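Local coordinates for carbohydrate kinase (Agrobacterium tumefaciens, PDB 2NWH), which probably phosphorylates a sugar or related small molecule at the expense of ATP, as kinases of the pfkB (ribokinase) family do, at residues P93-I98 and A108-D113. Sequence-based numbering, arbitrary orientation.
Sequences PSYTAI and ALADMD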
# COMPACT_ATOMS: atom_id res chain seq x y z
N PRO A 93 5.39 -7.25 14.27
CA PRO A 93 4.07 -7.77 13.87
C PRO A 93 4.19 -8.94 12.86
O PRO A 93 5.14 -8.99 12.08
CB PRO A 93 3.42 -6.59 13.14
CG PRO A 93 4.10 -5.34 13.76
CD PRO A 93 5.50 -5.77 14.13
N SER A 94 3.22 -9.84 12.88
CA SER A 94 3.28 -11.06 12.02
C SER A 94 1.92 -11.43 11.54
O SER A 94 0.92 -11.19 12.23
CB SER A 94 3.91 -12.22 12.79
OG SER A 94 3.12 -12.56 13.92
N TYR A 95 1.85 -11.96 10.31
CA TYR A 95 0.68 -12.62 9.75
C TYR A 95 1.11 -14.10 9.50
O TYR A 95 2.05 -14.37 8.76
CB TYR A 95 0.26 -11.92 8.43
CG TYR A 95 -0.84 -12.63 7.71
CD1 TYR A 95 -2.19 -12.44 8.07
CD2 TYR A 95 -0.54 -13.53 6.69
CE1 TYR A 95 -3.22 -13.11 7.44
CE2 TYR A 95 -1.56 -14.22 6.05
CZ TYR A 95 -2.89 -13.99 6.42
OH TYR A 95 -3.86 -14.70 5.75
N THR A 96 0.44 -15.05 10.14
CA THR A 96 0.82 -16.47 10.03
C THR A 96 -0.37 -17.25 9.48
O THR A 96 -1.43 -17.21 10.06
CB THR A 96 1.17 -17.00 11.43
OG1 THR A 96 2.22 -16.19 11.98
CG2 THR A 96 1.57 -18.50 11.37
N ALA A 97 -0.20 -17.91 8.32
CA ALA A 97 -1.28 -18.68 7.72
C ALA A 97 -0.88 -20.15 7.65
O ALA A 97 0.30 -20.50 7.38
CB ALA A 97 -1.58 -18.17 6.30
N ILE A 98 -1.85 -21.01 7.84
CA ILE A 98 -1.62 -22.42 7.55
C ILE A 98 -2.55 -22.81 6.39
O ILE A 98 -3.76 -22.59 6.46
CB ILE A 98 -1.82 -23.26 8.82
CG1 ILE A 98 -0.77 -22.89 9.90
CG2 ILE A 98 -1.92 -24.76 8.45
CD1 ILE A 98 -0.95 -23.67 11.20
N ALA A 108 -5.69 -18.21 9.56
CA ALA A 108 -4.54 -17.33 9.68
C ALA A 108 -4.72 -16.52 10.97
O ALA A 108 -5.85 -16.27 11.42
CB ALA A 108 -4.43 -16.40 8.47
N LEU A 109 -3.59 -16.20 11.57
CA LEU A 109 -3.54 -15.42 12.79
C LEU A 109 -2.66 -14.17 12.54
O LEU A 109 -1.48 -14.27 12.12
CB LEU A 109 -2.90 -16.23 13.92
CG LEU A 109 -3.29 -15.93 15.35
CD1 LEU A 109 -4.78 -16.12 15.47
CD2 LEU A 109 -2.60 -16.92 16.28
N ALA A 110 -3.24 -13.01 12.81
CA ALA A 110 -2.53 -11.72 12.69
C ALA A 110 -2.27 -11.17 14.08
O ALA A 110 -3.17 -11.05 14.89
CB ALA A 110 -3.34 -10.72 11.85
N ASP A 111 -1.00 -10.85 14.34
CA ASP A 111 -0.63 -10.10 15.53
C ASP A 111 -0.09 -8.73 15.12
O ASP A 111 1.09 -8.60 14.82
CB ASP A 111 0.43 -10.88 16.33
CG ASP A 111 0.94 -10.10 17.55
OD1 ASP A 111 0.25 -9.17 18.06
OD2 ASP A 111 2.09 -10.38 17.94
N MET A 112 -0.94 -7.72 15.14
CA MET A 112 -0.54 -6.39 14.67
C MET A 112 -0.43 -5.36 15.83
O MET A 112 -0.38 -4.16 15.57
CB MET A 112 -1.54 -5.89 13.63
CG MET A 112 -1.65 -6.73 12.32
SD MET A 112 -0.12 -6.78 11.38
CE MET A 112 0.10 -8.48 11.21
N ASP A 113 -0.42 -5.83 17.09
CA ASP A 113 -0.51 -4.94 18.23
C ASP A 113 0.63 -3.96 18.32
O ASP A 113 0.45 -2.88 18.89
CB ASP A 113 -0.58 -5.71 19.56
CG ASP A 113 -1.88 -6.54 19.71
OD1 ASP A 113 -2.93 -6.24 19.07
OD2 ASP A 113 -1.82 -7.49 20.50
O HOH W 1 0.99 -14.10 13.41
O HOH W 2 4.09 -11.03 15.95
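Tyr95 lies slantwise across the antiparallel pair, its phenol end reaching Ala108 CB obliquely through CZ and OH. CG stands anti to the backbone N (chi1 173°), which carries the ring past Ala110 CB, met at the ring edge, to Ala108 CB, 3.3 Å from Tyr95 OH. Alanine suits both places because a small methyl leaves room for the ring close against the neighbouring strand; Ala97 CB adds a third methyl, 4.0 Å from Ala108 CB. Past the other end of Tyr95, Met112 bends back, its CE tight against Ser94 O (3.0 Å) and near Tyr95 CB, while SD lies 4.0 Å from Pro93 CB.

On the other face Ser94, Thr96 and Asp111 are polar; Leu109 offers its carbonyl while its side chain leads away. One water bridges Ser94 OG, Thr96 OG1 and Leu109 O; a second accepts from Ser94 OG (2.7 Å) and donates to Asp111 OD2. Short hydroxyls suit a face wetted like this. Beneath them, Ser94–Asp111 and Thr96–Leu109 are hydrogen-bonded pairs, with Leu109 N to Thr96 O at 2.8 Å.

This beta hairpin borders a four-stranded sheet, probably the lid partly covering the sugar site in ribokinase-family kinases. Strand 105-111 is outermost; 94-99 also bonds to strand 13-20, beyond which lies strand 32-39, whose Trp34 touches Thr96.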